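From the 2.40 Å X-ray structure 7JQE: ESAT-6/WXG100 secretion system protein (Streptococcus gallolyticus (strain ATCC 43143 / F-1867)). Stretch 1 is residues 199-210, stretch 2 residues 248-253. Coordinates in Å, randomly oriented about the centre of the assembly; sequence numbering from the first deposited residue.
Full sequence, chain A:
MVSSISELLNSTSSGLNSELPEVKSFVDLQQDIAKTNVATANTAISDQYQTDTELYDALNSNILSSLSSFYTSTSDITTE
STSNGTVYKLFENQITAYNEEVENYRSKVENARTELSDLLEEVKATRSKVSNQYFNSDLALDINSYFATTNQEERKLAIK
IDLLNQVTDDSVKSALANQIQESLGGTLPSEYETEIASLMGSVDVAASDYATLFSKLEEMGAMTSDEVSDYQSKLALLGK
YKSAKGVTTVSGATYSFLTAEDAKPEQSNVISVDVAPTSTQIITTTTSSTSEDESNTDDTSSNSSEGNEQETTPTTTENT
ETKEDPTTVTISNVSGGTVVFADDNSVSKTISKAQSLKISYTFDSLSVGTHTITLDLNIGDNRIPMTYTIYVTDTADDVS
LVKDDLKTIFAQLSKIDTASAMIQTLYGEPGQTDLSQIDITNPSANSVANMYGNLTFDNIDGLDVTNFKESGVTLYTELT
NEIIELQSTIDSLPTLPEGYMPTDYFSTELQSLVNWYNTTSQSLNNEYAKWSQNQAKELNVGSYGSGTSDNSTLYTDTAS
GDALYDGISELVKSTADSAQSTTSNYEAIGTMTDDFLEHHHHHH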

# COMPACT_ATOMS: atom_id res chain seq x y z
N LEU A 199 -5.68 -9.92 4.99
CA LEU A 199 -6.64 -8.84 4.82
C LEU A 199 -7.82 -9.27 3.96
O LEU A 199 -8.98 -9.01 4.29
N MSE A 200 -7.54 -9.94 2.84
CA MSE A 200 -8.58 -10.28 1.88
C MSE A 200 -9.50 -11.39 2.39
O MSE A 200 -10.57 -11.62 1.83
N GLY A 201 -9.07 -12.08 3.45
CA GLY A 201 -9.87 -13.18 3.97
C GLY A 201 -11.24 -12.76 4.47
O GLY A 201 -12.16 -13.58 4.54
N SER A 202 -11.39 -11.49 4.84
CA SER A 202 -12.66 -10.96 5.34
C SER A 202 -13.22 -9.88 4.42
O SER A 202 -13.98 -9.02 4.86
N VAL A 203 -12.85 -9.92 3.14
CA VAL A 203 -13.30 -8.94 2.16
C VAL A 203 -14.02 -9.67 1.03
O VAL A 203 -13.68 -10.79 0.67
N ASP A 204 -15.04 -9.01 0.48
CA ASP A 204 -15.81 -9.52 -0.64
C ASP A 204 -15.39 -8.77 -1.89
O ASP A 204 -15.61 -7.56 -1.99
N VAL A 205 -14.78 -9.48 -2.85
CA VAL A 205 -14.18 -8.83 -4.01
C VAL A 205 -15.12 -8.71 -5.20
O VAL A 205 -14.78 -8.02 -6.18
N ALA A 206 -16.28 -9.36 -5.17
CA ALA A 206 -17.27 -9.23 -6.24
C ALA A 206 -17.86 -7.83 -6.19
O ALA A 206 -18.68 -7.52 -5.32
N ALA A 207 -17.45 -6.97 -7.12
CA ALA A 207 -17.88 -5.58 -7.09
C ALA A 207 -19.38 -5.44 -7.33
O ALA A 207 -20.00 -4.51 -6.80
N SER A 208 -19.97 -6.33 -8.12
CA SER A 208 -21.40 -6.24 -8.41
C SER A 208 -22.22 -6.29 -7.13
O SER A 208 -23.26 -5.62 -7.03
N ASP A 209 -21.78 -7.07 -6.15
CA ASP A 209 -22.50 -7.15 -4.88
C ASP A 209 -22.56 -5.82 -4.14
O ASP A 209 -23.26 -5.73 -3.13
N TYR A 210 -21.85 -4.80 -4.61
CA TYR A 210 -21.84 -3.49 -3.97
C TYR A 210 -22.80 -2.50 -4.61
O TYR A 210 -23.00 -1.41 -4.06
N THR A 248 -8.61 -17.15 -0.64
CA THR A 248 -9.96 -17.34 -0.13
C THR A 248 -10.51 -16.02 0.39
O THR A 248 -9.82 -15.30 1.13
N THR A 249 -11.74 -15.68 -0.00
CA THR A 249 -12.39 -14.44 0.42
C THR A 249 -13.79 -14.75 0.95
O THR A 249 -14.22 -15.91 0.99
N VAL A 250 -14.50 -13.70 1.36
CA VAL A 250 -15.84 -13.83 1.90
C VAL A 250 -16.84 -13.39 0.84
O VAL A 250 -16.53 -12.64 -0.09
N SER A 251 -18.08 -13.89 0.96
CA SER A 251 -19.11 -13.63 -0.04
C SER A 251 -20.42 -13.25 0.64
O SER A 251 -21.05 -14.08 1.31
N GLY A 252 -20.84 -12.00 0.47
CA GLY A 252 -22.16 -11.58 0.89
C GLY A 252 -22.13 -10.70 2.14
O GLY A 252 -21.17 -10.69 2.91
N ALA A 253 -23.22 -9.95 2.31
CA ALA A 253 -23.38 -9.06 3.46
C ALA A 253 -24.74 -8.37 3.40
O ALA A 253 -25.19 -7.97 2.33

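Three residues account for just over half of the 374 Å² buried between these stretches: Thr249 (76 Å²), Val250 (65 Å²) and Asp204 (52 Å²). Neither segment forms a strand here, so the pairing rests on a few well-placed atoms rather than on a repeating ladder. The CA atoms come nearest at Gly201 and Thr249, 4.5 Å apart, and at Asp204 and Val250, 5.0 Å apart.

Thr249 lies sideways to stretch 1, with chi1 at 49° (p). Its methyl carbon, Thr249 CG2, sits 3.2 Å from Met200 O, 4.1 Å from Met200 CE and 3.9 Å from Val205 CG1, so one methyl group meets a carbonyl and two aliphatic groups. Met200 is a selenomethionine with an m, t, p side chain (-64°, -174°, 53°); the three torsions together bring Met200 CE to its 4.1 Å approach to Thr249 CG2. Val205, with chi1 at -53° (m), also points sideways. The carbonyl of Met200 is already engaged within its own stretch: Met200 O accepts from Val203 N at 3.1 Å across the type I turn from Met200 to Val203. Val203 O, on the last residue of the turn, lies 3.2 Å from Thr249 CB.

The hydroxyl of Thr249 takes part in a water-mediated link. Water 1 lies 2.8 Å from Thr249 OG1, accepts from Val205 N at 3.0 Å and donates to Val250 O at 3.0 Å. It therefore joins the backbone of stretch 1 to both a side chain and a carbonyl of stretch 2; the direction of the bond to OG1 remains open.

Val250 points toward stretch 1, yet its chi1 of 136° lies between the standard wells. Val250 CG2 comes 3.8 Å from Gly201 O, and Val250 CB is 4.4 Å from Ser202 C, so the side chain rests against turn backbone. The side chains of Ser202 (chi1 66°, p) and Val203 (chi1 170°, t) point away, leaving main-chain atoms to meet it. In addition, Val250 N donates to Val203 O at 3.1 Å with an N-H...O angle of 162°, a nearly straight bond. Val250 O then approaches Asp204 CA at 3.2 Å, a CA-H...O contact with an angle of 139° at the hydrogen.

Asp204 also leaves its backbone sideways, but its extended rotamer (chi1 -176°, t; chi2 -23°) brings the carboxylate nearer to stretch 2. Asp204 OD2 accepts from Gly252 N at 2.8 Å and 163°, and lies 3.5 Å from Ser251 CA. The other oxygen, Asp204 OD1, accepts from Ala206 N at 3.0 Å and 143°, so the same carboxylate serves both stretches. The main chain of this residue is held as well: Tyr210 OH donates to Asp204 O at 2.6 Å. Asp209 (chi1 -78°, m) points toward stretch 2 but contributes only peripherally, with Asp209 OD2 4.5 Å from Gly252 N.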

# COMPACT_ATOMS: atom_id res chain seq x y z
CB LEU A 199 -5.95 -7.62 4.20
CG LEU A 199 -5.15 -6.72 5.14
CD1 LEU A 199 -4.33 -5.73 4.33
CD2 LEU A 199 -6.09 -5.98 6.08
CB MSE A 200 -7.96 -10.68 0.54
CG MSE A 200 -7.21 -9.54 -0.14
SE MSE A 200 -6.57 -9.94 -1.94
CE MSE A 200 -8.22 -10.55 -2.77
CB SER A 202 -12.50 -10.43 6.76
OG SER A 202 -11.66 -9.30 6.78
CB VAL A 203 -12.12 -8.11 1.62
CG1 VAL A 203 -12.57 -7.27 0.44
CG2 VAL A 203 -11.55 -7.24 2.72
CB ASP A 204 -17.32 -9.36 -0.38
CG ASP A 204 -18.18 -9.98 -1.47
OD1 ASP A 204 -17.71 -10.15 -2.61
OD2 ASP A 204 -19.36 -10.29 -1.18
CB VAL A 205 -12.90 -9.56 -4.47
CG1 VAL A 205 -11.94 -9.73 -3.30
CG2 VAL A 205 -13.25 -10.90 -5.08
CB ALA A 206 -18.35 -10.29 -6.10
CB ALA A 207 -17.10 -4.76 -8.12
CB SER A 208 -21.81 -7.37 -9.36
OG SER A 208 -20.95 -7.43 -10.48
CB ASP A 209 -21.86 -8.21 -3.98
CG ASP A 209 -22.24 -9.63 -4.38
OD1 ASP A 209 -22.94 -9.80 -5.41
OD2 ASP A 209 -21.86 -10.57 -3.65
CB TYR A 210 -20.42 -2.91 -3.99
CG TYR A 210 -19.43 -3.64 -3.11
CD1 TYR A 210 -18.97 -4.91 -3.45
CD2 TYR A 210 -18.96 -3.07 -1.94
CE1 TYR A 210 -18.06 -5.58 -2.65
CE2 TYR A 210 -18.06 -3.73 -1.12
CZ TYR A 210 -17.61 -4.99 -1.49
OH TYR A 210 -16.71 -5.65 -0.68
CB THR A 248 -9.97 -18.40 0.97
OG1 THR A 248 -9.76 -19.69 0.39
CG2 THR A 248 -11.30 -18.40 1.70
CB THR A 249 -12.48 -13.43 -0.73
OG1 THR A 249 -12.99 -14.08 -1.91
CG2 THR A 249 -11.11 -12.83 -1.03
CB VAL A 250 -16.00 -13.01 3.20
CG1 VAL A 250 -17.31 -12.25 3.21
CG2 VAL A 250 -15.90 -13.93 4.41
CB SER A 251 -19.31 -14.86 -0.92
OG SER A 251 -20.20 -14.58 -1.99
CB ALA A 253 -22.28 -8.00 3.50
O HOH W 1 -15.13 -12.50 -2.70